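Local coordinates for protein putative enoyl-CoA hydratase (Streptomyces avermitilis, PDB 3GKB) that is not functionally characterised but, as a putative enoyl-CoA hydratase of the crotonase-like family, probably acts on acyl-CoA thioesters, at residues T46-S51 with H104-T109; S15-A20 with V205-A210; E39-L44 with G99-H104; R21-N26 with V57-D62. One frame throughout, in Å; residues are numbered along the deposited sequence.

Contact 1: T46-S51 with H104-T109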
loop_
_atom_site.group_PDB
_atom_site.type_symbol
_atom_site.label_atom_id
_atom_site.label_comp_id
_atom_site.label_asym_id
_atom_site.label_seq_id
_atom_site.Cartn_x
_atom_site.Cartn_y
_atom_site.Cartn_z
ATOM N N THR B 46 -3.886 -30.557 -12.368
ATOM C CA THR B 46 -5.133 -31.260 -12.660
ATOM C C THR B 46 -6.347 -30.339 -12.510
ATOM O O THR B 46 -7.247 -30.339 -13.342
ATOM C CB THR B 46 -5.335 -32.466 -11.756
ATOM O OG1 THR B 46 -4.201 -33.361 -11.857
ATOM C CG2 THR B 46 -6.635 -33.183 -12.108
ATOM N N LEU B 47 -6.387 -29.569 -11.435
ATOM C CA LEU B 47 -7.511 -28.648 -11.240
ATOM C C LEU B 47 -7.592 -27.570 -12.301
ATOM O O LEU B 47 -8.705 -27.198 -12.695
ATOM C CB LEU B 47 -7.496 -28.023 -9.837
ATOM C CG LEU B 47 -7.876 -28.956 -8.682
ATOM C CD1 LEU B 47 -7.478 -28.356 -7.315
ATOM C CD2 LEU B 47 -9.392 -29.270 -8.754
ATOM N N ALA B 48 -6.439 -27.088 -12.788
ATOM C CA ALA B 48 -6.417 -26.032 -13.786
ATOM C C ALA B 48 -7.176 -26.473 -15.050
ATOM O O ALA B 48 -7.684 -25.635 -15.775
ATOM C CB ALA B 48 -4.965 -25.599 -14.147
ATOM N N ASP B 49 -7.247 -27.782 -15.290
ATOM C CA ASP B 49 -7.973 -28.316 -16.455
ATOM C C ASP B 49 -9.376 -28.842 -16.133
ATOM O O ASP B 49 -10.017 -29.450 -16.986
ATOM C CB ASP B 49 -7.125 -29.393 -17.150
ATOM C CG ASP B 49 -5.961 -28.785 -17.963
ATOM O OD1 ASP B 49 -5.868 -27.547 -18.099
ATOM O OD2 ASP B 49 -5.133 -29.541 -18.487
ATOM N N ASP B 50 -9.857 -28.582 -14.920
ATOM C CA ASP B 50 -11.177 -29.034 -14.471
ATOM C C ASP B 50 -12.177 -27.885 -14.532
ATOM O O ASP B 50 -12.211 -27.011 -13.655
ATOM C CB ASP B 50 -11.079 -29.595 -13.055
ATOM C CG ASP B 50 -12.348 -30.330 -12.601
ATOM O OD1 ASP B 50 -13.445 -30.119 -13.179
ATOM O OD2 ASP B 50 -12.230 -31.100 -11.628
ATOM N N SER B 51 -13.028 -27.905 -15.554
ATOM C CA SER B 51 -13.988 -26.833 -15.745
ATOM C C SER B 51 -15.093 -26.841 -14.674
ATOM O O SER B 51 -15.795 -25.865 -14.543
ATOM C CB SER B 51 -14.590 -26.875 -17.172
ATOM O OG SER B 51 -14.905 -28.204 -17.526
ATOM N N HIS B 104 -0.559 -18.071 -10.780
ATOM C CA HIS B 104 -1.095 -18.190 -12.148
ATOM C C HIS B 104 -2.273 -19.168 -12.307
ATOM O O HIS B 104 -2.742 -19.430 -13.434
ATOM C CB HIS B 104 0.058 -18.521 -13.092
ATOM C CG HIS B 104 1.081 -17.433 -13.153
ATOM N ND1 HIS B 104 2.235 -17.462 -12.407
ATOM C CD2 HIS B 104 1.103 -16.271 -13.848
ATOM C CE1 HIS B 104 2.938 -16.367 -12.655
ATOM N NE2 HIS B 104 2.274 -15.631 -13.530
ATOM N N GLN B 105 -2.779 -19.674 -11.185
ATOM C CA GLN B 105 -3.885 -20.646 -11.194
ATOM C C GLN B 105 -5.137 -19.983 -11.800
ATOM O O GLN B 105 -5.425 -18.795 -11.525
ATOM C CB GLN B 105 -4.143 -21.149 -9.777
ATOM C CG GLN B 105 -5.079 -22.380 -9.637
ATOM C CD GLN B 105 -4.459 -23.674 -10.161
ATOM O OE1 GLN B 105 -3.229 -23.832 -10.202
ATOM N NE2 GLN B 105 -5.313 -24.613 -10.564
ATOM N N PRO B 106 -5.871 -20.710 -12.673
ATOM C CA PRO B 106 -7.077 -20.107 -13.261
ATOM C C PRO B 106 -8.201 -19.864 -12.247
ATOM O O PRO B 106 -8.859 -18.832 -12.307
ATOM C CB PRO B 106 -7.525 -21.113 -14.332
ATOM C CG PRO B 106 -6.669 -22.263 -14.231
ATOM C CD PRO B 106 -5.464 -21.936 -13.375
ATOM N N GLN B 107 -8.443 -20.826 -11.359
ATOM C CA GLN B 107 -9.432 -20.693 -10.286
ATOM C C GLN B 107 -9.050 -19.554 -9.346
ATOM O O GLN B 107 -7.884 -19.235 -9.191
ATOM C CB GLN B 107 -9.509 -21.971 -9.436
ATOM C CG GLN B 107 -10.222 -23.145 -10.091
ATOM C CD GLN B 107 -9.320 -23.967 -11.037
ATOM O OE1 GLN B 107 -8.113 -23.776 -11.079
ATOM N NE2 GLN B 107 -9.926 -24.886 -11.791
ATOM N N VAL B 108 -10.036 -18.990 -8.663
ATOM C CA VAL B 108 -9.736 -18.053 -7.571
ATOM C C VAL B 108 -9.124 -18.873 -6.447
ATOM O O VAL B 108 -9.675 -19.926 -6.076
ATOM C CB VAL B 108 -11.014 -17.385 -7.058
ATOM C CG1 VAL B 108 -10.700 -16.513 -5.804
ATOM C CG2 VAL B 108 -11.679 -16.576 -8.178
ATOM N N THR B 109 -7.974 -18.442 -5.922
ATOM C CA THR B 109 -7.300 -19.175 -4.850
ATOM C C THR B 109 -7.447 -18.387 -3.512
ATOM O O THR B 109 -7.215 -17.153 -3.436
ATOM C CB THR B 109 -5.825 -19.389 -5.170
ATOM O OG1 THR B 109 -5.207 -18.121 -5.486
ATOM C CG2 THR B 109 -5.648 -20.366 -6.369
#
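The carboxamide of Gln107 meets Leu47 O at its NE2 corner, the oxygen tilted 23° from the amide plane, and that of Gln105 lies beside Ala48. Gln107 NE2 donates to Leu47 O at 2.8 Å, coming from above the carbonyl plane, 56° out of it. The backbone N of Asp50 reaches Leu47 O from the opposite face, so one oxygen near the end of helix 34-48 is held by a side chain and by the backbone of the turn that follows. At the other corner of the same amide, Gln107 OE1 accepts from Gln105 NE2 over 3.0 Å, with OE1 close to the amide plane of Gln105. Both glutamine chains bend at chi2 (83° in Gln107), and Gln107 OE1 and Gln105 NE2 meet between them.

The apolar part is small. Ala48 CB rests on Pro106 CG at 3.7 Å and lies equally near Gln105 NE2. Alanine suits the place because a bare methyl lets the proline ring and the amide come close to the helix backbone. Leu47 turns its side chain into the core, onto Ala20, Ile22 and Ile56.

Gln107 NE2 also donates to Val53 O, and Gln105 NE2 to Leu44 O. An alanine in place of Gln107 would probably leave Leu47 O with only Asp50 N of the two donors described, take a donor from Val53 O, and leave Gln105 NE2 with Leu44 O but without its glutamine acceptor. The chemistry thus fixes which way round both amides lie: turning Gln107 over would set OE1 against Leu47 O, two acceptors together, and NE2 against the NE2 of Gln105.

Contact 2: S15-A20 with V205-A210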
loop_
_atom_site.group_PDB
_atom_site.type_symbol
_atom_site.label_atom_id
_atom_site.label_comp_id
_atom_site.label_asym_id
_atom_site.label_seq_id
_atom_site.Cartn_x
_atom_site.Cartn_y
_atom_site.Cartn_z
ATOM N N SER B 15 -13.948 -31.751 -3.826
ATOM C CA SER B 15 -14.576 -30.668 -4.505
ATOM C C SER B 15 -16.056 -30.936 -4.672
ATOM O O SER B 15 -16.490 -32.081 -4.835
ATOM C CB SER B 15 -13.898 -30.401 -5.850
ATOM O OG SER B 15 -14.198 -31.423 -6.763
ATOM N N GLU B 16 -16.809 -29.858 -4.614
ATOM C CA GLU B 16 -18.248 -29.906 -4.707
ATOM C C GLU B 16 -18.722 -28.489 -4.902
ATOM O O GLU B 16 -18.123 -27.561 -4.359
ATOM C CB GLU B 16 -18.814 -30.468 -3.412
ATOM C CG GLU B 16 -20.163 -31.097 -3.530
ATOM C CD GLU B 16 -20.542 -31.797 -2.238
ATOM O OE1 GLU B 16 -20.656 -31.132 -1.197
ATOM O OE2 GLU B 16 -20.697 -33.022 -2.251
ATOM N N HIS B 17 -19.819 -28.335 -5.632
ATOM C CA HIS B 17 -20.465 -27.030 -5.840
ATOM C C HIS B 17 -19.515 -25.971 -6.426
ATOM O O HIS B 17 -19.699 -24.765 -6.205
ATOM C CB HIS B 17 -21.083 -26.485 -4.542
ATOM C CG HIS B 17 -21.906 -27.477 -3.789
ATOM N ND1 HIS B 17 -22.973 -28.148 -4.351
ATOM C CD2 HIS B 17 -21.818 -27.909 -2.510
ATOM C CE1 HIS B 17 -23.498 -28.960 -3.448
ATOM N NE2 HIS B 17 -22.817 -28.835 -2.325
ATOM N N GLY B 18 -18.502 -26.418 -7.167
ATOM C CA GLY B 18 -17.545 -25.508 -7.796
ATOM C C GLY B 18 -16.378 -25.075 -6.904
ATOM O O GLY B 18 -15.536 -24.283 -7.328
ATOM N N VAL B 19 -16.295 -25.617 -5.692
ATOM C CA VAL B 19 -15.187 -25.252 -4.772
ATOM C C VAL B 19 -14.349 -26.492 -4.478
ATOM O O VAL B 19 -14.888 -27.491 -4.015
ATOM C CB VAL B 19 -15.702 -24.656 -3.456
ATOM C CG1 VAL B 19 -14.519 -24.322 -2.507
ATOM C CG2 VAL B 19 -16.594 -23.408 -3.681
ATOM N N ALA B 20 -13.043 -26.451 -4.766
ATOM C CA ALA B 20 -12.130 -27.493 -4.273
ATOM C C ALA B 20 -11.486 -27.066 -2.971
ATOM O O ALA B 20 -11.104 -25.922 -2.827
ATOM C CB ALA B 20 -11.076 -27.822 -5.301
ATOM N N VAL B 205 -17.405 -16.700 1.475
ATOM C CA VAL B 205 -16.694 -16.023 0.374
ATOM C C VAL B 205 -16.518 -17.014 -0.786
ATOM O O VAL B 205 -16.818 -16.693 -1.925
ATOM C CB VAL B 205 -15.326 -15.474 0.830
ATOM C CG1 VAL B 205 -14.419 -15.152 -0.368
ATOM C CG2 VAL B 205 -15.530 -14.231 1.755
ATOM N N ALA B 206 -16.047 -18.223 -0.488
ATOM C CA ALA B 206 -15.791 -19.236 -1.527
ATOM C C ALA B 206 -17.059 -19.609 -2.305
ATOM O O ALA B 206 -17.048 -19.664 -3.528
ATOM C CB ALA B 206 -15.109 -20.499 -0.932
ATOM N N ARG B 207 -18.138 -19.850 -1.585
ATOM C CA ARG B 207 -19.399 -20.236 -2.194
ATOM C C ARG B 207 -20.008 -19.099 -2.970
ATOM O O ARG B 207 -20.509 -19.327 -4.057
ATOM C CB ARG B 207 -20.377 -20.801 -1.158
ATOM C CG ARG B 207 -19.912 -22.181 -0.614
ATOM C CD ARG B 207 -19.838 -23.328 -1.666
ATOM N NE ARG B 207 -21.155 -23.567 -2.254
ATOM C CZ ARG B 207 -22.102 -24.359 -1.740
ATOM N NH1 ARG B 207 -23.268 -24.465 -2.365
ATOM N NH2 ARG B 207 -21.893 -25.053 -0.613
ATOM N N ASN B 208 -19.897 -17.874 -2.457
ATOM C CA ASN B 208 -20.404 -16.689 -3.178
ATOM C C ASN B 208 -19.658 -16.428 -4.484
ATOM O O ASN B 208 -20.276 -16.084 -5.492
ATOM C CB ASN B 208 -20.375 -15.435 -2.288
ATOM C CG ASN B 208 -21.518 -15.390 -1.281
ATOM O OD1 ASN B 208 -22.331 -16.300 -1.218
ATOM N ND2 ASN B 208 -21.575 -14.319 -0.483
ATOM N N ILE B 209 -18.337 -16.620 -4.473
ATOM C CA ILE B 209 -17.557 -16.499 -5.676
ATOM C C ILE B 209 -17.874 -17.625 -6.650
ATOM O O ILE B 209 -18.020 -17.375 -7.853
ATOM C CB ILE B 209 -16.029 -16.365 -5.390
ATOM C CG1 ILE B 209 -15.764 -15.058 -4.611
ATOM C CG2 ILE B 209 -15.227 -16.426 -6.704
ATOM C CD1 ILE B 209 -14.309 -14.858 -4.109
ATOM N N ALA B 210 -17.985 -18.858 -6.152
ATOM C CA ALA B 210 -18.316 -19.993 -7.035
ATOM C C ALA B 210 -19.726 -19.854 -7.645
ATOM O O ALA B 210 -19.969 -20.343 -8.738
ATOM C CB ALA B 210 -18.184 -21.323 -6.289
#
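His17 and Arg207 meet across the surface, the planes of imidazole and guanidinium only 21° from parallel. His17 CD2 lies over one face of the guanidinium, offset toward its rim and 3.4 Å from Arg207 NH2. Glu16 CG covers the centre of the ring's opposite face, so the imidazole is sandwiched between a methylene and the arginine. Folds at chi2 and chi3, both near -60°, curl the Arg207 chain, and Arg207 CD passes 3.8 Å from Val19 CG2. Both residues of this surface pair also touch a neighbouring molecule in the crystal, which may influence their pose.

Inward of this pair the contact is apolar. Val19 CG2 packs on Ala210 CB at 3.7 Å, while Val19 CG1 lies 4.2 Å from Ala206 CB. The two alanines, one helical turn apart, present a low surface that a branched valine can straddle.

The backbone sets these groups in place. Glu16 N bonds to Val19 O and Val19 N to Glu16 O (3.0 Å), closing a type I' turn whose inner residues are His17 and Gly18. At its backbone angles Gly18 has a positive phi (85°), and a CB there would crowd both the preceding carbonyl and Ala210. Farther out, Ala210 O accepts from Arg54, and Ile209 packs on Leu173 of the second subunit. The arrangement is a beta hairpin with a two-residue type I' loop, joining strands 11-16 and 19-24, its tip covered by the last turns of helix 195-210.

Contact 3: E39-L44 with G99-H104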
loop_
_atom_site.group_PDB
_atom_site.type_symbol
_atom_site.label_atom_id
_atom_site.label_comp_id
_atom_site.label_asym_id
_atom_site.label_seq_id
_atom_site.Cartn_x
_atom_site.Cartn_y
_atom_site.Cartn_z
ATOM N N GLU B 39 3.260 -33.120 -5.082
ATOM C CA GLU B 39 1.826 -33.385 -4.970
ATOM C C GLU B 39 1.017 -32.104 -5.219
ATOM O O GLU B 39 -0.038 -32.160 -5.847
ATOM C CB GLU B 39 1.458 -34.023 -3.620
ATOM C CG GLU B 39 1.967 -35.453 -3.463
ATOM C CD GLU B 39 1.530 -36.120 -2.179
ATOM O OE1 GLU B 39 1.074 -35.440 -1.231
ATOM O OE2 GLU B 39 1.672 -37.364 -2.106
ATOM N N LEU B 40 1.505 -30.967 -4.720
ATOM C CA LEU B 40 0.880 -29.677 -5.012
ATOM C C LEU B 40 0.843 -29.404 -6.523
ATOM O O LEU B 40 -0.181 -28.957 -7.071
ATOM C CB LEU B 40 1.632 -28.532 -4.306
ATOM C CG LEU B 40 1.313 -28.345 -2.839
ATOM C CD1 LEU B 40 2.398 -27.494 -2.178
ATOM C CD2 LEU B 40 -0.096 -27.689 -2.672
ATOM N N ARG B 41 1.949 -29.660 -7.207
ATOM C CA ARG B 41 1.987 -29.468 -8.648
ATOM C C ARG B 41 0.954 -30.344 -9.345
ATOM O O ARG B 41 0.199 -29.872 -10.205
ATOM C CB ARG B 41 3.380 -29.768 -9.201
ATOM C CG ARG B 41 3.526 -29.306 -10.643
ATOM C CD ARG B 41 4.980 -29.253 -11.098
ATOM N NE ARG B 41 5.405 -30.611 -11.446
ATOM C CZ ARG B 41 6.358 -31.326 -10.836
ATOM N NH1 ARG B 41 7.043 -30.839 -9.809
ATOM N NH2 ARG B 41 6.640 -32.554 -11.260
ATOM N N THR B 42 0.919 -31.620 -8.975
ATOM C CA THR B 42 -0.053 -32.557 -9.561
ATOM C C THR B 42 -1.494 -32.109 -9.360
ATOM O O THR B 42 -2.280 -32.060 -10.324
ATOM C CB THR B 42 0.134 -33.992 -9.006
ATOM O OG1 THR B 42 1.474 -34.421 -9.262
ATOM C CG2 THR B 42 -0.841 -34.958 -9.671
ATOM N N VAL B 43 -1.842 -31.763 -8.123
ATOM C CA VAL B 43 -3.214 -31.398 -7.820
ATOM C C VAL B 43 -3.608 -30.087 -8.497
ATOM O O VAL B 43 -4.673 -30.020 -9.109
ATOM C CB VAL B 43 -3.484 -31.320 -6.315
ATOM C CG1 VAL B 43 -4.887 -30.749 -6.062
ATOM C CG2 VAL B 43 -3.392 -32.680 -5.714
ATOM N N LEU B 44 -2.749 -29.074 -8.443
ATOM C CA LEU B 44 -3.094 -27.806 -9.066
ATOM C C LEU B 44 -3.125 -27.881 -10.593
ATOM O O LEU B 44 -3.973 -27.273 -11.224
ATOM C CB LEU B 44 -2.188 -26.672 -8.578
ATOM C CG LEU B 44 -2.386 -26.262 -7.113
ATOM C CD1 LEU B 44 -1.336 -25.231 -6.703
ATOM C CD2 LEU B 44 -3.798 -25.710 -6.844
ATOM N N GLY B 99 4.928 -20.919 -5.328
ATOM C CA GLY B 99 4.158 -19.674 -5.364
ATOM C C GLY B 99 3.765 -19.247 -6.778
ATOM O O GLY B 99 2.657 -18.766 -7.012
ATOM N N GLU B 100 4.645 -19.453 -7.742
ATOM C CA GLU B 100 4.324 -19.084 -9.111
ATOM C C GLU B 100 3.198 -19.928 -9.695
ATOM O O GLU B 100 2.370 -19.415 -10.435
ATOM C CB GLU B 100 5.584 -19.075 -9.993
ATOM C CG GLU B 100 6.535 -17.926 -9.604
ATOM C CD GLU B 100 5.851 -16.570 -9.656
ATOM O OE1 GLU B 100 5.608 -16.027 -10.767
ATOM O OE2 GLU B 100 5.526 -16.054 -8.565
ATOM N N LEU B 101 3.122 -21.212 -9.332
ATOM C CA LEU B 101 1.967 -22.043 -9.762
ATOM C C LEU B 101 0.659 -21.473 -9.176
ATOM O O LEU B 101 -0.318 -21.252 -9.883
ATOM C CB LEU B 101 2.188 -23.476 -9.318
ATOM C CG LEU B 101 1.207 -24.546 -9.803
ATOM C CD1 LEU B 101 1.223 -24.646 -11.313
ATOM C CD2 LEU B 101 1.619 -25.838 -9.120
ATOM N N ILE B 102 0.672 -21.173 -7.883
ATOM C CA ILE B 102 -0.501 -20.578 -7.209
ATOM C C ILE B 102 -0.902 -19.233 -7.856
ATOM O O ILE B 102 -2.094 -18.975 -8.135
ATOM C CB ILE B 102 -0.232 -20.390 -5.687
ATOM C CG1 ILE B 102 -0.088 -21.743 -4.985
ATOM C CG2 ILE B 102 -1.364 -19.590 -5.038
ATOM C CD1 ILE B 102 0.595 -21.709 -3.600
ATOM N N ARG B 103 0.072 -18.364 -8.063
ATOM C CA ARG B 103 -0.207 -17.016 -8.592
ATOM C C ARG B 103 -0.874 -17.051 -9.979
ATOM O O ARG B 103 -1.620 -16.151 -10.313
ATOM C CB ARG B 103 1.076 -16.196 -8.750
ATOM C CG ARG B 103 1.624 -15.579 -7.470
ATOM C CD ARG B 103 2.294 -14.226 -7.727
ATOM N NE ARG B 103 3.285 -14.281 -8.785
ATOM C CZ ARG B 103 3.386 -13.455 -9.829
ATOM N NH1 ARG B 103 4.361 -13.645 -10.720
ATOM N NH2 ARG B 103 2.570 -12.424 -9.986
ATOM N N HIS B 104 -0.559 -18.071 -10.780
ATOM C CA HIS B 104 -1.095 -18.190 -12.148
ATOM C C HIS B 104 -2.273 -19.168 -12.307
ATOM O O HIS B 104 -2.742 -19.430 -13.434
ATOM C CB HIS B 104 0.058 -18.521 -13.092
ATOM C CG HIS B 104 1.081 -17.433 -13.153
ATOM N ND1 HIS B 104 2.235 -17.462 -12.407
ATOM C CD2 HIS B 104 1.103 -16.271 -13.848
ATOM C CE1 HIS B 104 2.938 -16.367 -12.655
ATOM N NE2 HIS B 104 2.274 -15.631 -13.530
#
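Leu101 reaches from helix 96-103 to helix 34-48 and makes the tight part of the contact. Its CG stands anti to the backbone N (chi1 -173°), and CD2 settles 3.7 Å from Arg41 CA, close against the helix backbone. The same methyl lies 3.9 Å from Leu44 CD1, the two leucine side chains crossing obliquely. Leu44 CD1 in turn touches Ile102 CG1 at 4.1 Å, so Leu44 is in contact with two consecutive residues. Branched aliphatic chains suit this place: the helix axes run nearly parallel, 16° apart, but stay 10.7 Å from each other, and long side chains must bridge the distance. An alanine in place of Leu101 would probably open a gap beside Arg41 CA and deprive Leu44 CD1 of its leucine neighbour, leaving Ile102 CG1 on this helix.

On the looser side Arg41 leads its end away from the contact, and its side chain touches Leu84 and Ser87 of helix 78-87. The charged groups of the second segment likewise gather off the interface. Arg103 grips Glu100 side-on, NH1 to OE1 at 2.7 Å and NE to OE2 at 2.9 Å, and Tyr158 adds a hydrogen bond to OE2. His104, just past the helix, donates from ND1 to Glu100 O at 2.8 Å, while its own backbone N meets that oxygen from the opposite face.

No hydrogen bond links the two segments. Their contact rests on dispersion and the hydrophobic effect, while the paired charges tie two residues of one helix to each other, off the interface, where a buried glutamate would probably be costly without its arginine.

Contact 4: R21-N26 with V57-D62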
loop_
_atom_site.group_PDB
_atom_site.type_symbol
_atom_site.label_atom_id
_atom_site.label_comp_id
_atom_site.label_asym_id
_atom_site.label_seq_id
_atom_site.Cartn_x
_atom_site.Cartn_y
_atom_site.Cartn_z
ATOM N N ARG B 21 -11.403 -27.976 -2.006
ATOM C CA ARG B 21 -10.742 -27.716 -0.728
ATOM C C ARG B 21 -9.493 -28.580 -0.696
ATOM O O ARG B 21 -9.568 -29.806 -0.885
ATOM C CB ARG B 21 -11.659 -28.050 0.452
ATOM C CG ARG B 21 -12.700 -26.981 0.713
ATOM C CD ARG B 21 -13.514 -27.327 1.930
ATOM N NE ARG B 21 -14.406 -28.455 1.679
ATOM C CZ ARG B 21 -14.982 -29.205 2.625
ATOM N NH1 ARG B 21 -14.764 -28.979 3.920
ATOM N NH2 ARG B 21 -15.780 -30.207 2.270
ATOM N N ILE B 22 -8.343 -27.936 -0.514
ATOM C CA ILE B 22 -7.082 -28.643 -0.411
ATOM C C ILE B 22 -6.649 -28.502 1.039
ATOM O O ILE B 22 -6.430 -27.401 1.515
ATOM C CB ILE B 22 -6.030 -28.074 -1.400
ATOM C CG1 ILE B 22 -6.509 -28.255 -2.858
ATOM C CG2 ILE B 22 -4.699 -28.734 -1.188
ATOM C CD1 ILE B 22 -5.573 -27.633 -3.900
ATOM N N ILE B 23 -6.571 -29.624 1.740
ATOM C CA ILE B 23 -6.237 -29.633 3.153
ATOM C C ILE B 23 -4.837 -30.198 3.278
ATOM O O ILE B 23 -4.580 -31.354 2.904
ATOM C CB ILE B 23 -7.219 -30.516 3.980
ATOM C CG1 ILE B 23 -8.671 -30.040 3.769
ATOM C CG2 ILE B 23 -6.818 -30.477 5.469
ATOM C CD1 ILE B 23 -9.747 -31.010 4.293
ATOM N N LEU B 24 -3.938 -29.385 3.824
ATOM C CA LEU B 24 -2.538 -29.711 3.952
ATOM C C LEU B 24 -2.324 -30.493 5.261
ATOM O O LEU B 24 -2.774 -30.060 6.319
ATOM C CB LEU B 24 -1.700 -28.423 3.915
ATOM C CG LEU B 24 -1.902 -27.556 2.652
ATOM C CD1 LEU B 24 -1.569 -26.083 2.912
ATOM C CD2 LEU B 24 -1.067 -28.077 1.531
ATOM N N ASP B 25 -1.703 -31.672 5.159
ATOM C CA ASP B 25 -1.617 -32.626 6.281
ATOM C C ASP B 25 -0.357 -33.481 6.151
ATOM O O ASP B 25 -0.356 -34.546 5.491
ATOM C CB ASP B 25 -2.882 -33.490 6.346
ATOM C CG ASP B 25 -3.012 -34.296 7.651
ATOM O OD1 ASP B 25 -2.096 -34.270 8.502
ATOM O OD2 ASP B 25 -4.087 -34.938 7.845
ATOM N N ASN B 26 0.736 -32.969 6.724
ATOM C CA ASN B 26 2.045 -33.613 6.648
ATOM C C ASN B 26 2.693 -33.570 8.025
ATOM O O ASN B 26 3.557 -32.734 8.289
ATOM C CB ASN B 26 2.935 -32.936 5.604
ATOM C CG ASN B 26 4.250 -33.608 5.444
ATOM O OD1 ASN B 26 4.330 -34.831 5.493
ATOM N ND2 ASN B 26 5.301 -32.825 5.203
ATOM N N VAL B 57 -9.783 -23.513 -2.060
ATOM C CA VAL B 57 -9.506 -23.029 -0.709
ATOM C C VAL B 57 -8.459 -23.942 -0.067
ATOM O O VAL B 57 -8.656 -25.162 0.033
ATOM C CB VAL B 57 -10.731 -23.019 0.210
ATOM C CG1 VAL B 57 -10.330 -22.430 1.605
ATOM C CG2 VAL B 57 -11.894 -22.208 -0.382
ATOM N N PHE B 58 -7.359 -23.346 0.363
ATOM C CA PHE B 58 -6.301 -24.058 1.059
ATOM C C PHE B 58 -6.463 -23.878 2.549
ATOM O O PHE B 58 -6.618 -22.750 3.029
ATOM C CB PHE B 58 -4.935 -23.492 0.675
ATOM C CG PHE B 58 -4.604 -23.575 -0.780
ATOM C CD1 PHE B 58 -4.015 -24.699 -1.313
ATOM C CD2 PHE B 58 -4.835 -22.509 -1.616
ATOM C CE1 PHE B 58 -3.662 -24.750 -2.665
ATOM C CE2 PHE B 58 -4.504 -22.579 -2.955
ATOM C CZ PHE B 58 -3.919 -23.719 -3.467
ATOM N N SER B 59 -6.395 -24.988 3.274
ATOM C CA SER B 59 -6.446 -24.953 4.728
ATOM C C SER B 59 -5.494 -26.006 5.286
ATOM O O SER B 59 -4.935 -26.829 4.558
ATOM C CB SER B 59 -7.885 -25.155 5.235
ATOM O OG SER B 59 -8.337 -26.480 4.975
ATOM N N SER B 60 -5.277 -25.976 6.589
ATOM C CA SER B 60 -4.414 -26.977 7.209
ATOM C C SER B 60 -5.153 -27.931 8.158
ATOM O O SER B 60 -6.041 -27.505 8.883
ATOM C CB SER B 60 -3.327 -26.275 8.011
ATOM O OG SER B 60 -2.502 -27.230 8.648
ATOM N N ALA B 61 -4.729 -29.190 8.184
ATOM C CA ALA B 61 -5.193 -30.154 9.191
ATOM C C ALA B 61 -4.421 -30.058 10.525
ATOM O O ALA B 61 -4.848 -30.614 11.553
ATOM C CB ALA B 61 -5.121 -31.574 8.612
ATOM N N ASP B 62 -3.297 -29.342 10.519
ATOM C CA ASP B 62 -2.427 -29.258 11.718
ATOM C C ASP B 62 -2.960 -28.157 12.641
ATOM O O ASP B 62 -3.185 -27.033 12.192
ATOM C CB ASP B 62 -0.994 -28.971 11.270
ATOM C CG ASP B 62 0.014 -28.995 12.406
ATOM O OD1 ASP B 62 -0.113 -28.191 13.360
ATOM O OD2 ASP B 62 0.978 -29.796 12.291
#
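Strands 19-24 and 55-60 are the two strands of a beta-alpha-beta unit, joined through helix 34-48, and here they pair in parallel. Ile22 and Leu24 do the bonding on one side, Val57, Ser59 and Ala61 on the other. Ile22 N donates to Val57 O at 2.8 Å, and Ile22 O accepts from Ser59 N at 3.0 Å. Leu24 repeats the pattern: its N bonds to Ser59 O, and its O receives Ala61 N at 2.8 Å in a nearly straight bond (176°), continuing the pairing just past the strand end.

On the face carrying Ile22, Leu24, Phe58 and Ser60, Ile22 and Phe58 lie side by side and point the same way, Ile22 CD1 touching Phe58 CE1 at 3.7 Å. Large apolar residues suit Ile22 and Phe58 because helix 34-48 lies over them, while Leu24 packs on Phe66 and Leu67. Ser60 OG, anti to its backbone N (chi1 178°), takes the N-H of Asp62 at 2.9 Å, an ST turn, and also bonds to Phe65 O. On the other face, Ile23 CG2 packs at 3.7 Å against the CB of Ala61, just past the strand ends. There Asp25 lays its CG 3.6 Å from Ala61 CB, while its OD2 forms a salt bridge with Arg12. In enoyl-CoA hydratases the loop after strand 55-60 supplies part of the oxyanion hole, and it probably does so here.

Helix 34-48 covers Ile22 and Phe58 with Val43 and Leu44, and Phe124 of helix 120-127 meets the Phe58 ring edge-to-face. Strand 11-16 flanks the pair on one side and strand 108-113 on the other.

In the fold
The four contacts lie in and around the six-stranded sheet of a crotonase-like subunit. Along the chain come strands 11-16 and 19-24, helix 34-48, strand 55-60, helix 96-103, strand 108-113 and, last, helix 195-210; contact 2 closes a loop that encloses the other three. Contacts 1 and 3 share helix 34-48 and His104, their centres about 9 Å apart. Contact 4 lies in the sheet, centres about 14 Å from contact 3 and 17 Å from contact 1, with Leu44 CD2 packed on Phe58 CZ. Contacts 2 and 4 both use strand 19-24, centres about 16 Å apart, and Ala206 CB packs on Val57 CG2. The sheet is thereby held between helix 34-48 and the end of helix 195-210.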